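Local coordinates for protein sorbitol dehydrogenase (Gluconobacter oxydans, PDB 5ITG) that probably oxidises D-sorbitol to L-sorbose with a nicotinamide cofactor, as a Rossmann-fold member of the mannitol dehydrogenase family, at residues 254-262 and 356-366; 302-310 and 368-376. One frame throughout, in Å; residues are numbered along the deposited sequence.

Contact 1 of 2, residues 254-262 and 356-366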
# COMPACT_ATOMS: atom_id res chain seq x y z
N PRO A 254 14.44 -9.73 -10.83
CA PRO A 254 13.11 -10.28 -11.05
C PRO A 254 12.20 -10.02 -9.86
O PRO A 254 12.66 -9.95 -8.72
CB PRO A 254 13.39 -11.77 -11.21
CG PRO A 254 14.45 -11.98 -10.17
CD PRO A 254 15.38 -10.78 -10.41
N LEU A 255 10.90 -9.86 -10.12
CA LEU A 255 9.95 -9.64 -9.04
C LEU A 255 8.63 -10.29 -9.43
O LEU A 255 8.40 -10.62 -10.60
CB LEU A 255 9.76 -8.14 -8.74
CG LEU A 255 8.93 -7.25 -9.66
CD1 LEU A 255 8.80 -5.87 -9.03
CD2 LEU A 255 9.57 -7.16 -11.03
N VAL A 256 7.77 -10.48 -8.44
CA VAL A 256 6.49 -11.12 -8.65
C VAL A 256 5.39 -10.38 -7.89
O VAL A 256 5.64 -9.77 -6.86
CB VAL A 256 6.56 -12.61 -8.20
CG1 VAL A 256 7.05 -12.69 -6.77
CG2 VAL A 256 5.20 -13.28 -8.35
N ALA A 257 4.18 -10.40 -8.43
CA ALA A 257 3.05 -9.73 -7.80
C ALA A 257 1.80 -10.54 -8.07
O ALA A 257 1.79 -11.38 -8.97
CB ALA A 257 2.90 -8.32 -8.37
N GLU A 258 0.75 -10.30 -7.29
CA GLU A 258 -0.51 -11.00 -7.49
C GLU A 258 -1.10 -10.45 -8.78
O GLU A 258 -0.77 -9.33 -9.19
CB GLU A 258 -1.47 -10.74 -6.31
CG GLU A 258 -1.92 -9.30 -6.18
CD GLU A 258 -2.85 -9.07 -4.99
OE1 GLU A 258 -3.62 -10.00 -4.63
OE2 GLU A 258 -2.82 -7.96 -4.42
N ASP A 259 -1.96 -11.22 -9.43
CA ASP A 259 -2.57 -10.76 -10.66
C ASP A 259 -3.47 -9.55 -10.39
O ASP A 259 -3.58 -8.66 -11.23
CB ASP A 259 -3.36 -11.89 -11.33
CG ASP A 259 -4.52 -12.36 -10.50
OD1 ASP A 259 -4.36 -12.53 -9.28
OD2 ASP A 259 -5.61 -12.59 -11.08
N PHE A 260 -4.09 -9.52 -9.21
CA PHE A 260 -4.97 -8.40 -8.85
C PHE A 260 -4.18 -7.10 -8.74
O PHE A 260 -3.05 -7.09 -8.27
CB PHE A 260 -5.65 -8.64 -7.50
CG PHE A 260 -6.46 -7.46 -7.02
CD1 PHE A 260 -7.80 -7.32 -7.38
CD2 PHE A 260 -5.87 -6.45 -6.25
CE1 PHE A 260 -8.54 -6.20 -6.98
CE2 PHE A 260 -6.61 -5.32 -5.85
CZ PHE A 260 -7.95 -5.20 -6.22
N HIS A 261 -4.79 -6.00 -9.16
CA HIS A 261 -4.15 -4.70 -9.08
C HIS A 261 -5.21 -3.63 -9.17
O HIS A 261 -6.21 -3.79 -9.87
CB HIS A 261 -3.10 -4.55 -10.19
CG HIS A 261 -3.64 -4.75 -11.57
ND1 HIS A 261 -4.17 -3.72 -12.32
CD2 HIS A 261 -3.72 -5.86 -12.35
CE1 HIS A 261 -4.55 -4.19 -13.50
NE2 HIS A 261 -4.29 -5.48 -13.54
N GLN A 262 -5.01 -2.54 -8.44
CA GLN A 262 -5.97 -1.46 -8.46
C GLN A 262 -5.30 -0.12 -8.21
O GLN A 262 -4.36 -0.02 -7.41
CB GLN A 262 -7.06 -1.69 -7.40
CG GLN A 262 -8.06 -0.55 -7.29
CD GLN A 262 -9.34 -0.96 -6.57
OE1 GLN A 262 -9.30 -1.75 -5.61
NE2 GLN A 262 -10.47 -0.42 -7.01
N SER A 356 -13.40 -10.30 -4.84
CA SER A 356 -11.95 -10.14 -5.01
C SER A 356 -11.21 -10.31 -3.68
O SER A 356 -10.12 -10.87 -3.65
CB SER A 356 -11.61 -8.78 -5.61
OG SER A 356 -11.90 -7.72 -4.71
N VAL A 357 -11.80 -9.83 -2.59
CA VAL A 357 -11.15 -9.97 -1.29
C VAL A 357 -10.96 -11.45 -1.00
O VAL A 357 -9.87 -11.89 -0.65
CB VAL A 357 -11.99 -9.29 -0.18
CG1 VAL A 357 -11.56 -9.81 1.20
CG2 VAL A 357 -11.79 -7.77 -0.26
N ILE A 358 -12.03 -12.22 -1.18
CA ILE A 358 -11.99 -13.66 -0.93
C ILE A 358 -10.96 -14.36 -1.82
O ILE A 358 -10.13 -15.13 -1.35
CB ILE A 358 -13.38 -14.29 -1.18
CG1 ILE A 358 -14.42 -13.64 -0.27
CG2 ILE A 358 -13.32 -15.80 -0.98
CD1 ILE A 358 -14.09 -13.75 1.19
N SER A 359 -11.01 -14.07 -3.12
CA SER A 359 -10.08 -14.67 -4.08
C SER A 359 -8.62 -14.36 -3.77
O SER A 359 -7.76 -15.23 -3.84
CB SER A 359 -10.42 -14.19 -5.49
OG SER A 359 -9.48 -14.70 -6.43
N ARG A 360 -8.35 -13.10 -3.42
CA ARG A 360 -6.99 -12.69 -3.11
C ARG A 360 -6.44 -13.41 -1.89
O ARG A 360 -5.28 -13.84 -1.90
CB ARG A 360 -6.95 -11.18 -2.90
CG ARG A 360 -7.24 -10.40 -4.17
CD ARG A 360 -7.27 -8.91 -3.93
NE ARG A 360 -5.97 -8.36 -3.56
CZ ARG A 360 -5.80 -7.16 -3.01
NH1 ARG A 360 -6.85 -6.39 -2.76
NH2 ARG A 360 -4.58 -6.73 -2.71
N PHE A 361 -7.26 -13.55 -0.86
CA PHE A 361 -6.84 -14.23 0.36
C PHE A 361 -6.52 -15.70 0.06
O PHE A 361 -5.76 -16.34 0.79
CB PHE A 361 -7.93 -14.16 1.45
CG PHE A 361 -8.15 -12.77 2.03
CD1 PHE A 361 -7.27 -11.72 1.75
CD2 PHE A 361 -9.23 -12.53 2.87
CE1 PHE A 361 -7.47 -10.45 2.31
CE2 PHE A 361 -9.44 -11.26 3.44
CZ PHE A 361 -8.55 -10.22 3.16
N SER A 362 -7.10 -16.24 -1.01
CA SER A 362 -6.84 -17.63 -1.40
C SER A 362 -5.58 -17.80 -2.26
O SER A 362 -5.23 -18.93 -2.62
CB SER A 362 -8.03 -18.20 -2.17
OG SER A 362 -8.02 -17.74 -3.52
N ASN A 363 -4.91 -16.70 -2.60
CA ASN A 363 -3.69 -16.77 -3.43
C ASN A 363 -2.57 -17.34 -2.57
O ASN A 363 -1.96 -16.63 -1.78
CB ASN A 363 -3.30 -15.37 -3.93
CG ASN A 363 -2.31 -15.42 -5.10
OD1 ASN A 363 -1.42 -16.27 -5.14
ND2 ASN A 363 -2.46 -14.49 -6.04
N LYS A 364 -2.28 -18.63 -2.73
CA LYS A 364 -1.23 -19.26 -1.93
C LYS A 364 0.15 -18.61 -2.06
O LYS A 364 0.88 -18.50 -1.07
CB LYS A 364 -1.16 -20.76 -2.25
CG LYS A 364 -2.46 -21.50 -1.94
CD LYS A 364 -2.30 -23.02 -2.02
CE LYS A 364 -1.54 -23.58 -0.82
NZ LYS A 364 -2.35 -23.55 0.44
N ALA A 365 0.51 -18.16 -3.25
CA ALA A 365 1.82 -17.53 -3.44
C ALA A 365 1.97 -16.24 -2.62
O ALA A 365 3.07 -15.86 -2.25
CB ALA A 365 2.05 -17.23 -4.92
N MSE A 366 0.85 -15.57 -2.35
CA MSE A 366 0.85 -14.31 -1.60
C MSE A 366 0.64 -14.47 -0.11
O MSE A 366 1.04 -13.62 0.68
CB MSE A 366 -0.25 -13.38 -2.13
CG MSE A 366 -0.14 -13.01 -3.59
SE MSE A 366 1.49 -12.05 -3.98
CE MSE A 366 2.35 -13.37 -5.09
O HOH W 1 -3.22 -11.79 -2.61
O HOH W 2 -4.44 -12.48 -5.56
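The end of strand 255-258 and the loop after it face the last turns of helix 350-361 and the loop beyond, with Glu258 CA 6.9 Å from Met366 CA and Phe260 CA 7.4 Å from Arg360 CA. Arg360 takes hold of Glu258 side-on: NE donates to OE1 at 3.1 Å and nearly straight (164°), while the salt-bridging NH2 bond to the syn lone pair of OE2 is shorter, 2.7 Å, but more bent, OE2 tilting out of the guanidinium plane. Phe260 lies almost flat on one guanidinium face, their planes 13° apart, and its ring receives Arg360 CD in a CH-pi contact, 3.7 Å from the centroid. A chi1 of 175° in Phe260, with CG anti to the backbone N, carries the ring over the arginine. Two waters donate to Glu258 OE1, one also donating to Arg360 O, the other accepting from Asn363 ND2. Selenomethionine Met366 lies alongside the strand, its CG 3.8 Å from Glu258 CB and its CE against Val256. Asp229 also pairs with Arg360 NH1. Salt bridge and stacked ring thus join the Rossmann domain to the C-terminal domain, between strand 82-87, whose Thr87 O accepts a hydrogen bond from Asn363 ND2, and helix 288-312, whose Leu298 packs against Arg360.

Contact 2 of 2, residues 302-310 and 368-376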
# COMPACT_ATOMS: atom_id res chain seq x y z
N HIS A 302 -9.67 -8.94 6.50
CA HIS A 302 -8.43 -9.63 6.81
C HIS A 302 -8.38 -10.02 8.29
O HIS A 302 -8.06 -11.15 8.62
CB HIS A 302 -7.23 -8.74 6.44
CG HIS A 302 -6.17 -9.44 5.65
ND1 HIS A 302 -5.23 -8.77 4.90
CD2 HIS A 302 -5.92 -10.76 5.48
CE1 HIS A 302 -4.45 -9.64 4.30
NE2 HIS A 302 -4.85 -10.86 4.63
N VAL A 303 -8.72 -9.09 9.18
CA VAL A 303 -8.69 -9.43 10.60
C VAL A 303 -9.89 -10.26 11.05
O VAL A 303 -9.77 -11.05 11.99
CB VAL A 303 -8.55 -8.20 11.51
CG1 VAL A 303 -7.14 -7.62 11.37
CG2 VAL A 303 -9.60 -7.16 11.18
N MSE A 304 -11.03 -10.10 10.39
CA MSE A 304 -12.21 -10.90 10.77
C MSE A 304 -11.91 -12.36 10.46
O MSE A 304 -12.47 -13.28 11.07
CB MSE A 304 -13.45 -10.44 9.99
CG MSE A 304 -14.68 -11.30 10.23
SE MSE A 304 -15.25 -11.41 12.10
CE MSE A 304 -16.19 -9.71 12.22
N LEU A 305 -11.00 -12.57 9.51
CA LEU A 305 -10.60 -13.92 9.14
C LEU A 305 -9.49 -14.42 10.06
O LEU A 305 -9.56 -15.53 10.61
CB LEU A 305 -10.07 -13.94 7.70
CG LEU A 305 -9.51 -15.28 7.21
CD1 LEU A 305 -10.66 -16.27 7.00
CD2 LEU A 305 -8.74 -15.09 5.91
N CYS A 306 -8.46 -13.60 10.25
CA CYS A 306 -7.31 -14.02 11.04
C CYS A 306 -7.43 -14.11 12.54
O CYS A 306 -6.76 -14.94 13.15
CB CYS A 306 -6.09 -13.17 10.66
SG CYS A 306 -5.53 -13.47 8.95
N PHE A 307 -8.27 -13.29 13.17
CA PHE A 307 -8.40 -13.39 14.62
C PHE A 307 -8.95 -14.78 15.00
O PHE A 307 -8.37 -15.47 15.84
CB PHE A 307 -9.30 -12.27 15.19
CG PHE A 307 -8.68 -10.89 15.12
CD1 PHE A 307 -7.30 -10.71 15.11
CD2 PHE A 307 -9.50 -9.75 15.13
CE1 PHE A 307 -6.74 -9.43 15.11
CE2 PHE A 307 -8.93 -8.46 15.13
CZ PHE A 307 -7.56 -8.30 15.13
N PRO A 308 -10.07 -15.21 14.39
CA PRO A 308 -10.55 -16.54 14.78
C PRO A 308 -9.68 -17.65 14.17
O PRO A 308 -9.59 -18.75 14.73
CB PRO A 308 -11.99 -16.55 14.27
CG PRO A 308 -11.97 -15.60 13.11
CD PRO A 308 -11.08 -14.49 13.60
N GLY A 309 -9.04 -17.35 13.04
CA GLY A 309 -8.18 -18.33 12.40
C GLY A 309 -6.99 -18.73 13.28
O GLY A 309 -6.55 -19.88 13.27
N ILE A 310 -6.46 -17.76 14.03
CA ILE A 310 -5.34 -18.00 14.92
C ILE A 310 -5.80 -18.92 16.06
O ILE A 310 -5.07 -19.81 16.50
CB ILE A 310 -4.79 -16.67 15.51
CG1 ILE A 310 -4.17 -15.82 14.40
CG2 ILE A 310 -3.76 -16.96 16.61
CD1 ILE A 310 -3.79 -14.40 14.83
N ASP A 368 0.19 -14.61 3.68
CA ASP A 368 0.99 -14.07 4.75
C ASP A 368 0.62 -14.87 6.00
O ASP A 368 -0.27 -15.72 5.96
CB ASP A 368 0.67 -12.59 4.93
CG ASP A 368 1.49 -11.93 6.03
OD1 ASP A 368 2.70 -12.22 6.12
OD2 ASP A 368 0.93 -11.12 6.78
N GLN A 369 1.32 -14.61 7.10
CA GLN A 369 1.03 -15.31 8.35
C GLN A 369 -0.12 -14.63 9.07
O GLN A 369 -0.23 -13.41 9.10
CB GLN A 369 2.26 -15.33 9.25
CG GLN A 369 3.39 -16.23 8.75
CD GLN A 369 3.94 -15.79 7.42
OE1 GLN A 369 4.38 -14.64 7.26
NE2 GLN A 369 3.92 -16.69 6.43
N THR A 370 -0.99 -15.44 9.66
CA THR A 370 -2.14 -14.93 10.40
C THR A 370 -1.69 -14.06 11.57
O THR A 370 -2.25 -13.00 11.82
CB THR A 370 -2.99 -16.08 10.94
OG1 THR A 370 -2.16 -16.98 11.68
CG2 THR A 370 -3.66 -16.82 9.79
N LEU A 371 -0.66 -14.50 12.29
CA LEU A 371 -0.17 -13.73 13.42
C LEU A 371 0.34 -12.36 12.97
O LEU A 371 0.21 -11.38 13.70
CB LEU A 371 0.94 -14.49 14.16
CG LEU A 371 0.43 -15.49 15.21
CD1 LEU A 371 1.60 -16.24 15.83
CD2 LEU A 371 -0.34 -14.74 16.28
N ARG A 372 0.89 -12.30 11.76
CA ARG A 372 1.40 -11.03 11.25
C ARG A 372 0.24 -10.08 10.97
O ARG A 372 0.32 -8.88 11.25
CB ARG A 372 2.20 -11.27 9.97
CG ARG A 372 3.46 -10.41 9.88
CD ARG A 372 4.06 -10.44 8.48
NE ARG A 372 3.18 -9.81 7.51
CZ ARG A 372 2.78 -8.54 7.57
NH1 ARG A 372 3.18 -7.76 8.57
NH2 ARG A 372 1.97 -8.05 6.64
N ILE A 373 -0.84 -10.62 10.43
CA ILE A 373 -2.02 -9.82 10.13
C ILE A 373 -2.62 -9.30 11.43
O ILE A 373 -3.16 -8.19 11.48
CB ILE A 373 -3.09 -10.67 9.38
CG1 ILE A 373 -2.53 -11.13 8.03
CG2 ILE A 373 -4.37 -9.87 9.19
CD1 ILE A 373 -2.10 -9.99 7.12
N ALA A 374 -2.49 -10.09 12.49
CA ALA A 374 -3.03 -9.72 13.79
C ALA A 374 -2.15 -8.75 14.59
O ALA A 374 -2.58 -8.22 15.62
CB ALA A 374 -3.30 -10.97 14.62
N SER A 375 -0.93 -8.50 14.12
CA SER A 375 -0.03 -7.59 14.83
C SER A 375 -0.60 -6.18 14.86
O SER A 375 -1.08 -5.67 13.85
CB SER A 375 1.37 -7.59 14.18
OG SER A 375 1.35 -7.07 12.85
N ASP A 376 -0.53 -5.55 16.03
CA ASP A 376 -1.06 -4.21 16.23
C ASP A 376 -2.57 -4.29 16.02
O ASP A 376 -3.19 -3.36 15.50
CB ASP A 376 -0.43 -3.21 15.24
CG ASP A 376 -0.66 -1.76 15.64
OD1 ASP A 376 -1.15 -1.51 16.76
OD2 ASP A 376 -0.34 -0.86 14.83
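Ile373 and Ala374 of the short helix 370-374 pack against His302, Cys306, Phe307 and Ile310 in a buried, apolar helix-helix contact inside the C-terminal region of the mannitol dehydrogenase family. The axes of the short segments approach to 8.8 Å and cross at -123°, and Cys306 CA comes within 5.3 Å of Thr370 CA. Ile373 lies across His302 and Cys306, one turn apart on helix 288-312. Its CD1 sits above one face of the His302 imidazole, 3.9 Å from the ring centroid in a CH-pi contact, while Cys306 SG lies 3.7 Å from its CB. With CG1 anti to the carbonyl carbon (chi1 -63°) and a further bend at chi2, Ile373 brings CD1 over the CE1 and NE2 part of the imidazole, while CG2 fits among His302, Val303 and Cys306. Replacing His302 by an alanine is likely to take away the face on which Ile373 CD1 rests and to open a gap beside Phe361, which stacks on the same imidazole. At the other end, Ile310 CD1 presses on Ala374 CB at 3.5 Å, tighter than usual for two carbons, and touches Leu371 CD2 at 3.8 Å. The same Ala374 methyl meets the edge of the Phe307 ring, 3.8 Å from CE1. Thr370 turns its CG2 to Cys306 SG, and its OG1, although close to Ile310 CG1, is hydrogen-bonded to Tyr314 O. Hydrocarbon, sulfur and ring surfaces thus supply the contact, so its cohesion probably depends on close fit and exclusion of water more than on directed polar bonds.

Contact 1 and contact 2 have centres about 17 Å apart and alternate along the chain: 254-262, 302-310, 356-366, then 368-376. Contact 1 joins the Rossmann region to the C-terminal region, whereas contact 2 lies wholly within the latter. Helices 350-361 and 370-374 follow one another, and each contributes to the later segment of one contact. Helix 288-312 connects the two sites: it carries 302-310, and its Leu298 touches Arg360. Phe361 and His302 also meet directly, Phe361 CE1 lying 3.5 Å from His302 NE2. Phe361, one residue after Arg360 on helix 350-361, thus links the helix that meets the Rossmann region to the packing around His302.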